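Local coordinates for laccase (Botrytis aclada, PDB 3SQR), which oxidises phenolic substrates at the expense of dioxygen as a copper-dependent, glycosylated multicopper oxidase, and probably serves lignin degradation, at residues N290-L304 with R365-H379. Sequence-based numbering, arbitrary orientation.
Sequences NDLVPIVPYTTDTLL and RGTCEDEPVASLVPH. With MAN (alpha-D-mannopyranose), chain L.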
ATOM      1  N   ASN A 290      -8.972  -0.518  -9.293  1.00 21.94           N
ATOM      2  CA  ASN A 290      -8.361  -1.137  -8.190  1.00 21.75           C
ATOM      3  C   ASN A 290      -6.866  -0.896  -8.246  1.00 21.98           C
ATOM      4  O   ASN A 290      -6.269  -0.972  -9.285  1.00 22.38           O
ATOM      5  CB  ASN A 290      -8.745  -2.610  -8.054  1.00 21.19           C
ATOM      6  CG  ASN A 290      -8.352  -3.530  -9.226  1.00 22.50           C
ATOM      7  OD1 ASN A 290      -7.438  -3.275 -10.069  1.00 27.33           O
ATOM      8  ND2 ASN A 290      -8.980  -4.663  -9.225  1.00 19.98           N
ATOM      9  N   ASP A 291      -6.303  -0.536  -7.107  1.00 21.01           N
ATOM     10  CA  ASP A 291      -4.940  -0.066  -7.102  1.00 20.35           C
ATOM     11  C   ASP A 291      -4.698   0.904  -8.260  1.00 20.87           C
ATOM     12  O   ASP A 291      -5.405   1.883  -8.317  1.00 20.03           O
ATOM     13  CB  ASP A 291      -4.027  -1.303  -7.097  1.00 21.02           C
ATOM     14  CG  ASP A 291      -4.263  -2.183  -5.859  1.00 22.32           C
ATOM     15  OD1 ASP A 291      -5.035  -1.791  -4.943  1.00 21.47           O
ATOM     16  OD2 ASP A 291      -3.648  -3.291  -5.796  1.00 22.74           O
ATOM     17  N   LEU A 292      -3.689   0.691  -9.139  1.00 21.33           N
ATOM     18  CA  LEU A 292      -3.431   1.591 -10.271  1.00 22.56           C
ATOM     19  C   LEU A 292      -3.894   1.018 -11.605  1.00 22.90           C
ATOM     20  O   LEU A 292      -3.368   1.368 -12.658  1.00 21.02           O
ATOM     21  CB  LEU A 292      -1.965   2.029 -10.333  1.00 21.25           C
ATOM     22  CG  LEU A 292      -1.524   2.945  -9.183  1.00 19.75           C
ATOM     23  CD1 LEU A 292       0.049   2.797  -8.917  1.00 21.32           C
ATOM     24  CD2 LEU A 292      -1.835   4.366  -9.501  1.00 20.21           C
ATOM     25  N   VAL A 293      -4.985   0.269 -11.520  1.00 23.14           N
ATOM     26  CA  VAL A 293      -5.585  -0.353 -12.729  1.00 21.93           C
ATOM     27  C   VAL A 293      -7.073  -0.048 -12.788  1.00 21.52           C
ATOM     28  O   VAL A 293      -7.880  -0.530 -11.969  1.00 21.30           O
ATOM     29  CB  VAL A 293      -5.384  -1.821 -12.658  1.00 21.56           C
ATOM     30  CG1 VAL A 293      -5.993  -2.563 -13.888  1.00 23.67           C
ATOM     31  CG2 VAL A 293      -3.854  -2.197 -12.521  1.00 20.02           C
ATOM     32  N   PRO A 294      -7.451   0.715 -13.798  1.00 23.11           N
ATOM     33  CA  PRO A 294      -8.850   0.954 -14.048  1.00 23.60           C
ATOM     34  C   PRO A 294      -9.600  -0.327 -14.396  1.00 22.84           C
ATOM     35  O   PRO A 294      -9.095  -1.182 -15.102  1.00 23.70           O
ATOM     36  CB  PRO A 294      -8.788   1.929 -15.231  1.00 24.18           C
ATOM     37  CG  PRO A 294      -7.531   2.612 -15.087  1.00 24.71           C
ATOM     38  CD  PRO A 294      -6.629   1.531 -14.709  1.00 22.55           C
ATOM     39  N   ILE A 295     -10.811  -0.471 -13.848  1.00 23.86           N
ATOM     40  CA  ILE A 295     -11.598  -1.672 -14.046  1.00 23.44           C
ATOM     41  C   ILE A 295     -12.929  -1.282 -14.673  1.00 24.85           C
ATOM     42  O   ILE A 295     -13.328  -0.148 -14.635  1.00 25.46           O
ATOM     43  CB  ILE A 295     -11.859  -2.474 -12.737  1.00 24.14           C
ATOM     44  CG1 ILE A 295     -12.636  -1.666 -11.711  1.00 23.87           C
ATOM     45  CG2 ILE A 295     -10.478  -2.938 -12.083  1.00 23.23           C
ATOM     46  CD1 ILE A 295     -13.214  -2.524 -10.519  1.00 24.78           C
ATOM     47  N   VAL A 296     -13.548  -2.263 -15.303  1.00 25.50           N
ATOM     48  CA  VAL A 296     -14.935  -2.101 -15.753  1.00 26.35           C
ATOM     49  C   VAL A 296     -15.772  -1.771 -14.532  1.00 26.30           C
ATOM     50  O   VAL A 296     -15.786  -2.537 -13.584  1.00 26.26           O
ATOM     51  CB  VAL A 296     -15.394  -3.394 -16.415  1.00 27.22           C
ATOM     52  CG1 VAL A 296     -16.914  -3.262 -16.878  1.00 28.30           C
ATOM     53  CG2 VAL A 296     -14.500  -3.640 -17.548  1.00 26.90           C
ATOM     54  N   PRO A 297     -16.525  -0.669 -14.583  1.00 26.68           N
ATOM     55  CA  PRO A 297     -17.251  -0.300 -13.365  1.00 27.60           C
ATOM     56  C   PRO A 297     -18.265  -1.351 -12.890  1.00 28.84           C
ATOM     57  O   PRO A 297     -18.936  -1.990 -13.710  1.00 29.04           O
ATOM     58  CB  PRO A 297     -17.961   0.983 -13.764  1.00 27.49           C
ATOM     59  CG  PRO A 297     -17.108   1.562 -14.889  1.00 28.20           C
ATOM     60  CD  PRO A 297     -16.600   0.380 -15.617  1.00 26.82           C
ATOM     61  N   TYR A 298     -18.357  -1.537 -11.577  1.00 27.63           N
ATOM     62  CA  TYR A 298     -19.369  -2.334 -10.951  1.00 27.96           C
ATOM     63  C   TYR A 298     -19.853  -1.624  -9.701  1.00 29.59           C
ATOM     64  O   TYR A 298     -19.173  -0.747  -9.124  1.00 28.50           O
ATOM     65  CB  TYR A 298     -18.917  -3.752 -10.666  1.00 28.05           C
ATOM     66  CG  TYR A 298     -18.015  -3.914  -9.439  1.00 26.26           C
ATOM     67  CD1 TYR A 298     -16.659  -3.706  -9.541  1.00 26.18           C
ATOM     68  CD2 TYR A 298     -18.540  -4.278  -8.219  1.00 27.65           C
ATOM     69  CE1 TYR A 298     -15.839  -3.880  -8.449  1.00 24.54           C
ATOM     70  CE2 TYR A 298     -17.719  -4.459  -7.101  1.00 25.81           C
ATOM     71  CZ  TYR A 298     -16.342  -4.271  -7.269  1.00 23.55           C
ATOM     72  OH  TYR A 298     -15.482  -4.433  -6.226  1.00 24.99           O
ATOM     73  N   THR A 299     -21.086  -1.931  -9.324  1.00 30.15           N
ATOM     74  CA  THR A 299     -21.672  -1.278  -8.167  1.00 30.83           C
ATOM     75  C   THR A 299     -21.687  -2.225  -6.988  1.00 30.31           C
ATOM     76  O   THR A 299     -21.839  -3.448  -7.102  1.00 28.45           O
ATOM     77  CB  THR A 299     -23.092  -0.753  -8.475  1.00 31.88           C
ATOM     78  OG1 THR A 299     -23.872  -1.819  -9.008  1.00 35.03           O
ATOM     79  CG2 THR A 299     -23.041   0.375  -9.450  1.00 31.00           C
ATOM     80  N   THR A 300     -21.477  -1.647  -5.818  1.00 28.85           N
ATOM     81  CA  THR A 300     -21.440  -2.398  -4.609  1.00 29.47           C
ATOM     82  C   THR A 300     -21.888  -1.481  -3.480  1.00 28.06           C
ATOM     83  O   THR A 300     -21.688  -0.273  -3.552  1.00 28.24           O
ATOM     84  CB  THR A 300     -20.013  -2.994  -4.342  1.00 29.05           C
ATOM     85  OG1 THR A 300     -20.120  -3.895  -3.261  1.00 30.27           O
ATOM     86  CG2 THR A 300     -18.968  -1.831  -4.036  1.00 27.48           C
ATOM     87  N   ASP A 301     -22.492  -2.057  -2.450  1.00 29.32           N
ATOM     88  CA  ASP A 301     -22.858  -1.298  -1.251  1.00 30.43           C
ATOM     89  C   ASP A 301     -21.729  -1.179  -0.241  1.00 28.66           C
ATOM     90  O   ASP A 301     -21.748  -0.282   0.616  1.00 27.97           O
ATOM     91  CB  ASP A 301     -24.047  -1.974  -0.533  1.00 32.56           C
ATOM     92  CG  ASP A 301     -25.340  -1.845  -1.303  1.00 36.83           C
ATOM     93  OD1 ASP A 301     -25.592  -0.769  -1.902  1.00 42.90           O
ATOM     94  OD2 ASP A 301     -26.091  -2.845  -1.291  1.00 45.86           O
ATOM     95  N   THR A 302     -20.814  -2.132  -0.294  1.00 27.62           N
ATOM     96  CA  THR A 302     -19.679  -2.142   0.632  1.00 26.61           C
ATOM     97  C   THR A 302     -18.458  -2.573  -0.154  1.00 26.01           C
ATOM     98  O   THR A 302     -18.580  -3.165  -1.219  1.00 27.32           O
ATOM     99  CB  THR A 302     -19.871  -3.018   1.850  1.00 26.52           C
ATOM    100  OG1 THR A 302     -19.623  -4.367   1.514  1.00 28.10           O
ATOM    101  CG2 THR A 302     -21.273  -2.881   2.447  1.00 27.47           C
ATOM    102  N   LEU A 303     -17.275  -2.288   0.371  1.00 25.05           N
ATOM    103  CA  LEU A 303     -16.055  -2.495  -0.450  1.00 24.42           C
ATOM    104  C   LEU A 303     -14.938  -2.981   0.485  1.00 23.20           C
ATOM    105  O   LEU A 303     -14.465  -2.216   1.383  1.00 23.61           O
ATOM    106  CB  LEU A 303     -15.710  -1.170  -1.092  1.00 26.08           C
ATOM    107  CG  LEU A 303     -14.523  -1.067  -2.054  1.00 25.90           C
ATOM    108  CD1 LEU A 303     -14.523  -2.195  -3.052  1.00 25.84           C
ATOM    109  CD2 LEU A 303     -14.482   0.283  -2.736  1.00 27.23           C
ATOM    110  N   LEU A 304     -14.561  -4.244   0.296  1.00 22.50           N
ATOM    111  CA  LEU A 304     -13.566  -4.917   1.085  1.00 21.79           C
ATOM    112  C   LEU A 304     -12.218  -4.355   0.654  1.00 22.67           C
ATOM    113  O   LEU A 304     -11.956  -4.292  -0.537  1.00 22.76           O
ATOM    114  CB  LEU A 304     -13.602  -6.416   0.890  1.00 22.35           C
ATOM    115  CG  LEU A 304     -14.863  -7.129   1.432  1.00 20.54           C
ATOM    116  CD1 LEU A 304     -15.013  -8.524   0.767  1.00 21.62           C
ATOM    117  CD2 LEU A 304     -14.746  -7.238   2.924  1.00 23.76           C
ATOM    118  N   ARG A 365     -20.495  -7.819   4.712  1.00 30.23           N
ATOM    119  CA  ARG A 365     -20.101  -9.202   4.555  1.00 29.32           C
ATOM    120  C   ARG A 365     -19.330  -9.699   5.776  1.00 29.28           C
ATOM    121  O   ARG A 365     -19.521 -10.826   6.192  1.00 29.13           O
ATOM    122  CB  ARG A 365     -19.297  -9.379   3.266  1.00 28.82           C
ATOM    123  CG  ARG A 365     -20.120  -9.332   2.056  1.00 30.29           C
ATOM    124  CD  ARG A 365     -19.288  -9.114   0.797  1.00 30.06           C
ATOM    125  NE  ARG A 365     -18.900  -7.712   0.715  1.00 28.74           N
ATOM    126  CZ  ARG A 365     -18.272  -7.205  -0.338  1.00 28.96           C
ATOM    127  NH1 ARG A 365     -17.925  -7.999  -1.339  1.00 25.41           N
ATOM    128  NH2 ARG A 365     -18.010  -5.923  -0.398  1.00 27.38           N
ATOM    129  N   GLY A 366     -18.478  -8.838   6.361  1.00 28.95           N
ATOM    130  CA  GLY A 366     -17.807  -9.079   7.615  1.00 28.72           C
ATOM    131  C   GLY A 366     -16.647 -10.044   7.505  1.00 29.85           C
ATOM    132  O   GLY A 366     -16.148 -10.564   8.507  1.00 31.18           O
ATOM    133  N   THR A 367     -16.172 -10.244   6.271  1.00 28.61           N
ATOM    134  CA  THR A 367     -15.020 -11.089   6.042  1.00 27.20           C
ATOM    135  C   THR A 367     -13.723 -10.311   5.908  1.00 26.59           C
ATOM    136  O   THR A 367     -13.709  -9.074   5.924  1.00 26.33           O
ATOM    137  CB  THR A 367     -15.217 -11.865   4.720  1.00 28.66           C
ATOM    138  OG1 THR A 367     -15.148 -10.921   3.640  1.00 26.37           O
ATOM    139  CG2 THR A 367     -16.616 -12.584   4.682  1.00 27.55           C
ATOM    140  N   CYS A 368     -12.640 -11.059   5.769  1.00 26.59           N
ATOM    141  CA  CYS A 368     -11.285 -10.486   5.541  1.00 26.01           C
ATOM    142  C   CYS A 368     -10.859 -10.679   4.103  1.00 25.39           C
ATOM    143  O   CYS A 368      -9.698 -10.527   3.782  1.00 27.16           O
ATOM    144  CB  CYS A 368     -10.267 -11.072   6.498  1.00 23.27           C
ATOM    145  SG  CYS A 368     -10.872 -11.092   8.192  1.00 26.11           S
ATOM    146  N   GLU A 369     -11.819 -11.008   3.258  1.00 27.00           N
ATOM    147  CA  GLU A 369     -11.558 -11.227   1.843  1.00 26.80           C
ATOM    148  C   GLU A 369     -11.234  -9.940   1.123  1.00 25.96           C
ATOM    149  O   GLU A 369     -11.496  -8.806   1.624  1.00 24.10           O
ATOM    150  CB  GLU A 369     -12.771 -11.891   1.179  1.00 27.99           C
ATOM    151  CG  GLU A 369     -13.079 -13.181   1.872  1.00 28.69           C
ATOM    152  CD  GLU A 369     -14.076 -14.034   1.154  1.00 35.87           C
ATOM    153  OE1 GLU A 369     -14.432 -13.758  -0.010  1.00 37.32           O
ATOM    154  OE2 GLU A 369     -14.544 -14.962   1.825  1.00 39.18           O
ATOM    155  N   ASP A 370     -10.751 -10.117  -0.098  1.00 24.22           N
ATOM    156  CA  ASP A 370     -10.740  -9.031  -1.036  1.00 25.33           C
ATOM    157  C   ASP A 370     -12.111  -9.003  -1.723  1.00 25.29           C
ATOM    158  O   ASP A 370     -12.951  -9.935  -1.543  1.00 26.27           O
ATOM    159  CB  ASP A 370      -9.676  -9.207  -2.127  1.00 24.19           C
ATOM    160  CG  ASP A 370      -8.239  -9.035  -1.617  1.00 22.85           C
ATOM    161  OD1 ASP A 370      -8.019  -8.553  -0.492  1.00 23.79           O
ATOM    162  OD2 ASP A 370      -7.305  -9.295  -2.421  1.00 22.54           O
ATOM    163  N   GLU A 371     -12.312  -7.976  -2.547  1.00 25.48           N
ATOM    164  CA  GLU A 371     -13.464  -7.977  -3.461  1.00 25.50           C
ATOM    165  C   GLU A 371     -13.429  -9.229  -4.315  1.00 27.60           C
ATOM    166  O   GLU A 371     -12.367  -9.776  -4.615  1.00 27.10           O
ATOM    167  CB  GLU A 371     -13.533  -6.711  -4.311  1.00 26.04           C
ATOM    168  CG  GLU A 371     -14.014  -5.501  -3.568  1.00 24.24           C
ATOM    169  CD  GLU A 371     -15.452  -5.630  -3.178  1.00 23.67           C
ATOM    170  OE1 GLU A 371     -16.277  -5.705  -4.085  1.00 28.38           O
ATOM    171  OE2 GLU A 371     -15.752  -5.660  -1.969  1.00 27.18           O
ATOM    172  N   PRO A 372     -14.616  -9.703  -4.695  1.00 27.74           N
ATOM    173  CA  PRO A 372     -14.554 -10.994  -5.390  1.00 28.48           C
ATOM    174  C   PRO A 372     -13.809 -10.883  -6.730  1.00 27.24           C
ATOM    175  O   PRO A 372     -14.006  -9.919  -7.451  1.00 27.50           O
ATOM    176  CB  PRO A 372     -16.035 -11.329  -5.622  1.00 28.94           C
ATOM    177  CG  PRO A 372     -16.828 -10.438  -4.784  1.00 30.14           C
ATOM    178  CD  PRO A 372     -15.989  -9.219  -4.485  1.00 29.03           C
ATOM    179  N   VAL A 373     -13.030 -11.895  -7.096  1.00 28.04           N
ATOM    180  CA  VAL A 373     -12.313 -11.829  -8.370  1.00 27.78           C
ATOM    181  C   VAL A 373     -13.203 -11.537  -9.543  1.00 28.19           C
ATOM    182  O   VAL A 373     -12.827 -10.765 -10.450  1.00 26.15           O
ATOM    183  CB  VAL A 373     -11.438 -13.068  -8.628  1.00 29.39           C
ATOM    184  CG1 VAL A 373     -10.248 -13.094  -7.634  1.00 28.00           C
ATOM    185  CG2 VAL A 373     -12.253 -14.367  -8.535  1.00 31.09           C
ATOM    186  N   ALA A 374     -14.422 -12.097  -9.533  1.00 27.40           N
ATOM    187  CA  ALA A 374     -15.317 -11.850 -10.694  1.00 28.88           C
ATOM    188  C   ALA A 374     -15.737 -10.415 -10.923  1.00 28.58           C
ATOM    189  O   ALA A 374     -16.133 -10.053 -12.026  1.00 30.38           O
ATOM    190  CB  ALA A 374     -16.554 -12.762 -10.626  1.00 28.95           C
ATOM    191  N   SER A 375     -15.610  -9.591  -9.872  1.00 28.12           N
ATOM    192  CA  SER A 375     -15.934  -8.203  -9.961  1.00 27.12           C
ATOM    193  C   SER A 375     -14.803  -7.319 -10.461  1.00 25.75           C
ATOM    194  O   SER A 375     -15.021  -6.186 -10.783  1.00 24.93           O
ATOM    195  CB  SER A 375     -16.331  -7.664  -8.598  1.00 27.02           C
ATOM    196  OG  SER A 375     -17.386  -8.351  -7.922  1.00 28.41           O
ATOM    197  N   LEU A 376     -13.596  -7.839 -10.507  1.00 25.54           N
ATOM    198  CA  LEU A 376     -12.441  -6.990 -10.741  1.00 24.68           C
ATOM    199  C   LEU A 376     -11.856  -7.234 -12.140  1.00 25.03           C
ATOM    200  O   LEU A 376     -10.858  -7.988 -12.296  1.00 27.23           O
ATOM    201  CB  LEU A 376     -11.429  -7.276  -9.653  1.00 22.43           C
ATOM    202  CG  LEU A 376     -11.844  -7.045  -8.191  1.00 22.03           C
ATOM    203  CD1 LEU A 376     -10.592  -7.350  -7.267  1.00 23.46           C
ATOM    204  CD2 LEU A 376     -12.402  -5.629  -7.980  1.00 24.91           C
ATOM    205  N   VAL A 377     -12.450  -6.585 -13.133  1.00 24.94           N
ATOM    206  CA  VAL A 377     -12.112  -6.819 -14.540  1.00 25.49           C
ATOM    207  C   VAL A 377     -11.442  -5.614 -15.106  1.00 24.36           C
ATOM    208  O   VAL A 377     -12.060  -4.619 -15.269  1.00 25.52           O
ATOM    209  CB  VAL A 377     -13.397  -7.145 -15.361  1.00 24.86           C
ATOM    210  CG1 VAL A 377     -13.034  -7.463 -16.843  1.00 29.89           C
ATOM    211  CG2 VAL A 377     -14.107  -8.290 -14.682  1.00 29.28           C
ATOM    212  N   PRO A 378     -10.117  -5.680 -15.353  1.00 25.73           N
ATOM    213  CA  PRO A 378      -9.404  -4.552 -15.902  1.00 25.30           C
ATOM    214  C   PRO A 378     -10.060  -4.100 -17.188  1.00 26.95           C
ATOM    215  O   PRO A 378     -10.483  -4.933 -18.019  1.00 25.69           O
ATOM    216  CB  PRO A 378      -7.985  -5.098 -16.124  1.00 25.40           C
ATOM    217  CG  PRO A 378      -7.885  -6.193 -15.083  1.00 26.96           C
ATOM    218  CD  PRO A 378      -9.245  -6.834 -15.146  1.00 25.96           C
ATOM    219  N   HIS A 379     -10.157  -2.798 -17.333  1.00 26.71           N
ATOM    220  CA  HIS A 379     -10.722  -2.225 -18.526  1.00 27.28           C
ATOM    221  C   HIS A 379      -9.809  -2.514 -19.707  1.00 28.86           C
ATOM    222  O   HIS A 379     -10.288  -2.897 -20.805  1.00 27.34           O
ATOM    223  CB  HIS A 379     -10.901  -0.718 -18.395  1.00 27.38           C
ATOM    224  CG  HIS A 379     -11.289  -0.094 -19.684  1.00 28.25           C
ATOM    225  ND1 HIS A 379     -12.612   0.099 -20.027  1.00 32.22           N
ATOM    226  CD2 HIS A 379     -10.557   0.253 -20.771  1.00 30.98           C
ATOM    227  CE1 HIS A 379     -12.675   0.584 -21.263  1.00 31.10           C
ATOM    228  NE2 HIS A 379     -11.448   0.687 -21.739  1.00 28.03           N
TER
HETATM  229  C1  MAN L 561     -18.638  -7.906  -8.528  1.00 29.50           C
HETATM  230  C2  MAN L 561     -19.662  -8.056  -7.410  1.00 32.35           C
HETATM  231  C3  MAN L 561     -19.921  -9.520  -7.081  1.00 33.78           C
HETATM  232  C4  MAN L 561     -20.306 -10.270  -8.358  1.00 34.05           C
HETATM  233  C5  MAN L 561     -19.206 -10.067  -9.408  1.00 30.73           C
HETATM  234  C6  MAN L 561     -19.592 -10.738 -10.733  1.00 32.52           C
HETATM  235  O2  MAN L 561     -20.843  -7.373  -7.811  1.00 33.70           O
HETATM  236  O3  MAN L 561     -20.886  -9.602  -6.028  1.00 34.49           O
HETATM  237  O4  MAN L 561     -20.394 -11.635  -8.071  1.00 31.65           O
HETATM  238  O5  MAN L 561     -19.003  -8.681  -9.663  1.00 29.87           O
HETATM  239  O6  MAN L 561     -20.784 -10.094 -11.202  1.00 34.10           O
HETATM  240  O   HOH W   1     -14.824  -4.990 -13.058  1.00 27.74           O
HETATM  241  O   HOH W   2     -18.803  -6.307  -3.843  1.00 30.95           O
HETATM  242  O   HOH W   3     -10.250  -5.892  -1.901  1.00 23.64           O
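Tyr298 and Glu371 meet because both side chains turn in: the tyrosine CG sits between its backbone N and carbonyl carbon (chi1 78°), and the glutamate chain folds back at chi2 (-68°). Tyr298 OH donates to Glu371 OE1 at 2.6 Å, at the ring's edge, from the anti side and out of the carboxylate plane, the two planes 14° apart. Glu371 OE2 takes the N-H of Leu304 N, 2.9 Å away and almost straight, also on its anti side and somewhat out of the carboxylate plane. Glu371 OE2 turns its syn lone pair to Arg365 NH2, 2.8 Å away, in a salt bridge tilted from the guanidinium plane. That same NH2 donates to Thr302 OG1, while Leu304 CD1 lies 3.6 Å above the guanidinium plane; Glu277 pairs with Arg365 NE and also bonds Thr302 OG1. Ser375 covers one face of the Tyr298 ring, its CB 3.7 Å from the centroid in a CH-pi contact, and its OG carries the O-linked mannose. Ile295 and Pro378 form a single beta bridge: Val296 N reaches Val377 O at 2.8 Å, and His379 N bonds Pro294 O. A water joins Val296 O, Ser375 O and Val377 N. Loop 365-379 thus follows both edge strands, 293-300 and 303-305, of the second cupredoxin-like domain. With three protein donors and a water on its carboxylate, buried Glu371 is probably ionised, its charge balanced by Arg365, which also serves Glu277.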